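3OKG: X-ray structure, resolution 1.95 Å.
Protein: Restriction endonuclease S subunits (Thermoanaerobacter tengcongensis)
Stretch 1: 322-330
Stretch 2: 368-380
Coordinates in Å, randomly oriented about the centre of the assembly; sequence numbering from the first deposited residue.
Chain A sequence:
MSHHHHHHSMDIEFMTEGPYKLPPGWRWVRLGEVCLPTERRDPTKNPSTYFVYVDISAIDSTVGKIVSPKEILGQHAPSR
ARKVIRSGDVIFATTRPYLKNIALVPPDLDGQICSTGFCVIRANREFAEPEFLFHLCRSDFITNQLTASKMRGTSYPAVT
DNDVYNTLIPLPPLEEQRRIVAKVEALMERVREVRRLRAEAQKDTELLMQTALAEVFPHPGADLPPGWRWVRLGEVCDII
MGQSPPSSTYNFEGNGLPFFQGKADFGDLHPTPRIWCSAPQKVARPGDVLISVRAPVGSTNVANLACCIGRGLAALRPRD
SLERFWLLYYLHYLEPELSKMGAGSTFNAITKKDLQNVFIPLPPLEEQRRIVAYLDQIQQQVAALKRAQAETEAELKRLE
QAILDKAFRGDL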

# COMPACT_ATOMS: atom_id res chain seq x y z
N LEU A 322 -28.40 -16.26 -22.66
CA LEU A 322 -27.05 -15.87 -22.25
C LEU A 322 -27.09 -14.91 -21.06
O LEU A 322 -27.74 -13.86 -21.13
CB LEU A 322 -26.30 -15.22 -23.43
CG LEU A 322 -24.93 -14.56 -23.13
CD1 LEU A 322 -23.88 -15.62 -22.75
CD2 LEU A 322 -24.44 -13.77 -24.33
N GLU A 323 -26.41 -15.29 -19.97
CA GLU A 323 -26.28 -14.47 -18.78
C GLU A 323 -25.27 -13.36 -19.01
O GLU A 323 -24.19 -13.59 -19.56
CB GLU A 323 -25.81 -15.32 -17.59
CG GLU A 323 -26.90 -16.18 -16.97
CD GLU A 323 -27.94 -15.34 -16.24
OE1 GLU A 323 -27.63 -14.19 -15.87
OE2 GLU A 323 -29.07 -15.83 -16.02
N ARG A 324 -25.62 -12.15 -18.59
CA ARG A 324 -24.74 -11.00 -18.73
C ARG A 324 -23.36 -11.31 -18.18
O ARG A 324 -22.33 -11.03 -18.80
CB ARG A 324 -25.33 -9.84 -17.91
CG ARG A 324 -24.39 -8.69 -17.77
CD ARG A 324 -25.15 -7.40 -17.57
NE ARG A 324 -25.40 -7.07 -16.18
CZ ARG A 324 -26.48 -7.45 -15.51
NH1 ARG A 324 -27.40 -8.20 -16.12
NH2 ARG A 324 -26.64 -7.09 -14.24
N PHE A 325 -23.35 -11.85 -16.97
CA PHE A 325 -22.07 -12.08 -16.30
C PHE A 325 -21.26 -13.24 -16.85
O PHE A 325 -20.03 -13.26 -16.70
CB PHE A 325 -22.28 -12.14 -14.80
CG PHE A 325 -22.65 -10.79 -14.22
CD1 PHE A 325 -21.79 -9.71 -14.39
CD2 PHE A 325 -23.85 -10.60 -13.55
CE1 PHE A 325 -22.12 -8.45 -13.88
CE2 PHE A 325 -24.18 -9.35 -13.04
CZ PHE A 325 -23.31 -8.27 -13.22
N TRP A 326 -21.92 -14.19 -17.52
CA TRP A 326 -21.18 -15.26 -18.25
C TRP A 326 -20.40 -14.62 -19.39
O TRP A 326 -19.20 -14.86 -19.57
CB TRP A 326 -22.17 -16.31 -18.79
CG TRP A 326 -21.53 -17.48 -19.51
CD1 TRP A 326 -21.55 -17.73 -20.87
CD2 TRP A 326 -20.79 -18.56 -18.92
NE1 TRP A 326 -20.88 -18.91 -21.16
CE2 TRP A 326 -20.42 -19.45 -19.97
CE3 TRP A 326 -20.45 -18.90 -17.60
CZ2 TRP A 326 -19.68 -20.61 -19.75
CZ3 TRP A 326 -19.72 -20.07 -17.38
CH2 TRP A 326 -19.35 -20.91 -18.45
N LEU A 327 -21.10 -13.77 -20.15
CA LEU A 327 -20.49 -13.01 -21.23
C LEU A 327 -19.31 -12.17 -20.74
O LEU A 327 -18.24 -12.17 -21.33
CB LEU A 327 -21.54 -12.08 -21.86
CG LEU A 327 -21.02 -11.18 -22.99
CD1 LEU A 327 -20.33 -12.01 -24.06
CD2 LEU A 327 -22.16 -10.36 -23.59
N LEU A 328 -19.53 -11.44 -19.64
CA LEU A 328 -18.50 -10.57 -19.09
C LEU A 328 -17.23 -11.33 -18.70
O LEU A 328 -16.12 -10.91 -19.03
CB LEU A 328 -19.04 -9.82 -17.87
CG LEU A 328 -18.23 -8.58 -17.48
CD1 LEU A 328 -18.16 -7.65 -18.66
CD2 LEU A 328 -18.87 -7.86 -16.27
N TYR A 329 -17.38 -12.43 -17.97
CA TYR A 329 -16.21 -13.24 -17.62
C TYR A 329 -15.48 -13.73 -18.86
O TYR A 329 -14.25 -13.78 -18.90
CB TYR A 329 -16.61 -14.43 -16.78
CG TYR A 329 -16.62 -14.13 -15.30
CD1 TYR A 329 -17.79 -14.20 -14.57
CD2 TYR A 329 -15.44 -13.75 -14.65
CE1 TYR A 329 -17.82 -13.92 -13.21
CE2 TYR A 329 -15.45 -13.45 -13.29
CZ TYR A 329 -16.64 -13.53 -12.59
OH TYR A 329 -16.66 -13.25 -11.25
N TYR A 330 -16.24 -14.13 -19.88
CA TYR A 330 -15.62 -14.68 -21.10
C TYR A 330 -14.81 -13.60 -21.81
O TYR A 330 -13.66 -13.83 -22.17
CB TYR A 330 -16.70 -15.20 -22.03
CG TYR A 330 -16.16 -16.01 -23.20
CD1 TYR A 330 -15.38 -17.13 -22.99
CD2 TYR A 330 -16.46 -15.65 -24.52
CE1 TYR A 330 -14.89 -17.88 -24.06
CE2 TYR A 330 -15.98 -16.39 -25.58
CZ TYR A 330 -15.21 -17.49 -25.35
OH TYR A 330 -14.72 -18.24 -26.40
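Stretch 2, residues 368-380: QRRIVAYLDQIQQ

How does stretch 2 run relative to stretch 1? Residues 368-380 are helical throughout, part of a longer helix, and they cross the helix that begins at Arg324 with an angle of 54° between the two N-to-C directions. The axes approach to 9.5 Å, and the backbones are nearest at Trp326 and Gln368, whose CA atoms lie 6.2 Å apart. Together the two stretches bury 631 Å².

What holds the start of the first helix? Glu323 occupies its N-cap position, and its backbone N donates a nearly straight hydrogen bond of 2.8 Å to OE1 of Gln368, whose CA-to-CB bond points toward stretch 1 and whose chi1 is m. The carboxylate of the same glutamate pairs with Arg369: OE2 of Glu323 lies 3.2 Å from NH1 of Arg369, near the plane of the guanidinium, in a hydrogen-bonded salt bridge. Glu323 thus meets two successive residues of stretch 2: its backbone N bonds to Gln368, with its CB also close to that OE1, and its carboxylate pairs with Arg369.

Which apolar surfaces meet? Gln368 also sets its CG over one face of the indole of Trp326, 3.9 Å from the centroid of the five-membered ring, in a CH-pi contact. At the edge of that indole, CZ3 of Trp326 touches CG2 of Ile371 at 3.6 Å. Val372 packs beside it, its CG1 3.9 Å from CB of Phe325.

How is Tyr329 received? It is a knob in a hole formed by Val372, Leu375, Asp376 and Gln379. Leu375 covers one ring face, its CD1 3.8 Å from the ring centroid of Tyr329, a second CH-pi contact. The phenol is not left unpaired in this pocket, because OH of Tyr329 donates a short 2.6 Å hydrogen bond to OD1 of Asp376.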

# COMPACT_ATOMS: atom_id res chain seq x y z
N GLN A 368 -24.77 -21.61 -16.12
CA GLN A 368 -24.05 -20.35 -16.22
C GLN A 368 -24.11 -19.65 -14.87
O GLN A 368 -23.13 -19.07 -14.42
CB GLN A 368 -24.65 -19.39 -17.26
CG GLN A 368 -24.43 -19.82 -18.68
CD GLN A 368 -25.20 -18.93 -19.64
OE1 GLN A 368 -25.11 -17.70 -19.57
NE2 GLN A 368 -25.98 -19.55 -20.54
N ARG A 369 -25.28 -19.67 -14.25
CA ARG A 369 -25.43 -18.95 -12.99
C ARG A 369 -24.62 -19.62 -11.88
O ARG A 369 -23.97 -18.96 -11.09
CB ARG A 369 -26.90 -18.79 -12.60
CG ARG A 369 -27.64 -17.74 -13.46
CD ARG A 369 -29.04 -17.43 -12.93
NE ARG A 369 -29.90 -18.62 -12.94
CZ ARG A 369 -30.86 -18.84 -13.84
NH1 ARG A 369 -31.11 -17.94 -14.79
NH2 ARG A 369 -31.59 -19.95 -13.77
N ARG A 370 -24.68 -20.95 -11.84
CA ARG A 370 -23.93 -21.75 -10.85
C ARG A 370 -22.42 -21.49 -10.93
O ARG A 370 -21.76 -21.30 -9.90
CB ARG A 370 -24.22 -23.25 -11.06
CG ARG A 370 -23.68 -24.18 -9.96
CD ARG A 370 -23.88 -25.67 -10.31
NE ARG A 370 -22.91 -26.08 -11.33
CZ ARG A 370 -21.66 -26.42 -11.07
NH1 ARG A 370 -21.21 -26.42 -9.81
NH2 ARG A 370 -20.84 -26.76 -12.05
N ILE A 371 -21.89 -21.46 -12.14
CA ILE A 371 -20.48 -21.19 -12.37
C ILE A 371 -20.11 -19.73 -12.11
O ILE A 371 -19.07 -19.46 -11.51
CB ILE A 371 -20.06 -21.58 -13.82
CG1 ILE A 371 -20.18 -23.09 -14.01
CG2 ILE A 371 -18.63 -21.13 -14.10
CD1 ILE A 371 -19.99 -23.54 -15.46
N VAL A 372 -20.98 -18.80 -12.50
CA VAL A 372 -20.75 -17.37 -12.20
C VAL A 372 -20.67 -17.14 -10.67
O VAL A 372 -19.85 -16.35 -10.18
CB VAL A 372 -21.83 -16.44 -12.83
CG1 VAL A 372 -21.84 -15.07 -12.19
CG2 VAL A 372 -21.57 -16.25 -14.34
N ALA A 373 -21.51 -17.82 -9.91
CA ALA A 373 -21.46 -17.67 -8.46
C ALA A 373 -20.08 -18.10 -7.92
O ALA A 373 -19.50 -17.45 -7.05
CB ALA A 373 -22.56 -18.48 -7.82
N TYR A 374 -19.54 -19.18 -8.46
CA TYR A 374 -18.22 -19.65 -8.06
C TYR A 374 -17.10 -18.67 -8.42
O TYR A 374 -16.26 -18.35 -7.59
CB TYR A 374 -17.93 -21.03 -8.65
CG TYR A 374 -16.50 -21.46 -8.49
CD1 TYR A 374 -15.99 -21.81 -7.24
CD2 TYR A 374 -15.65 -21.53 -9.59
CE1 TYR A 374 -14.66 -22.21 -7.08
CE2 TYR A 374 -14.32 -21.94 -9.45
CZ TYR A 374 -13.84 -22.28 -8.19
OH TYR A 374 -12.52 -22.68 -8.03
N LEU A 375 -17.09 -18.20 -9.67
CA LEU A 375 -16.10 -17.23 -10.13
C LEU A 375 -16.19 -15.91 -9.35
O LEU A 375 -15.18 -15.27 -9.10
CB LEU A 375 -16.28 -16.92 -11.63
CG LEU A 375 -16.00 -18.09 -12.60
CD1 LEU A 375 -16.26 -17.60 -14.05
CD2 LEU A 375 -14.58 -18.60 -12.45
N ASP A 376 -17.41 -15.49 -9.05
CA ASP A 376 -17.61 -14.25 -8.31
C ASP A 376 -16.91 -14.33 -6.95
O ASP A 376 -16.32 -13.35 -6.50
CB ASP A 376 -19.10 -13.99 -8.07
CG ASP A 376 -19.79 -13.39 -9.29
OD1 ASP A 376 -19.09 -13.00 -10.25
OD2 ASP A 376 -21.03 -13.31 -9.25
N GLN A 377 -17.00 -15.49 -6.30
CA GLN A 377 -16.35 -15.66 -4.99
C GLN A 377 -14.83 -15.45 -5.12
O GLN A 377 -14.23 -14.70 -4.36
CB GLN A 377 -16.69 -17.03 -4.40
CG GLN A 377 -15.88 -17.43 -3.18
CD GLN A 377 -16.65 -17.29 -1.87
OE1 GLN A 377 -17.61 -16.51 -1.77
NE2 GLN A 377 -16.22 -18.03 -0.85
N ILE A 378 -14.21 -16.09 -6.09
CA ILE A 378 -12.77 -15.93 -6.32
C ILE A 378 -12.41 -14.50 -6.71
O ILE A 378 -11.42 -13.93 -6.23
CB ILE A 378 -12.28 -16.87 -7.44
CG1 ILE A 378 -12.67 -18.32 -7.16
CG2 ILE A 378 -10.79 -16.71 -7.64
CD1 ILE A 378 -12.37 -19.27 -8.36
N GLN A 379 -13.18 -13.92 -7.61
CA GLN A 379 -12.90 -12.56 -8.07
C GLN A 379 -12.93 -11.58 -6.90
O GLN A 379 -12.10 -10.68 -6.81
CB GLN A 379 -13.90 -12.15 -9.16
CG GLN A 379 -13.94 -10.67 -9.51
CD GLN A 379 -15.16 -10.33 -10.38
OE1 GLN A 379 -16.26 -10.07 -9.87
NE2 GLN A 379 -14.97 -10.35 -11.69
N GLN A 380 -13.88 -11.78 -6.00
CA GLN A 380 -13.95 -10.89 -4.84
C GLN A 380 -12.76 -11.09 -3.93
O GLN A 380 -12.31 -10.15 -3.26
CB GLN A 380 -15.24 -11.13 -4.05
CG GLN A 380 -16.48 -10.68 -4.79
CD GLN A 380 -17.73 -11.36 -4.27
OE1 GLN A 380 -17.68 -12.05 -3.24
NE2 GLN A 380 -18.85 -11.18 -4.97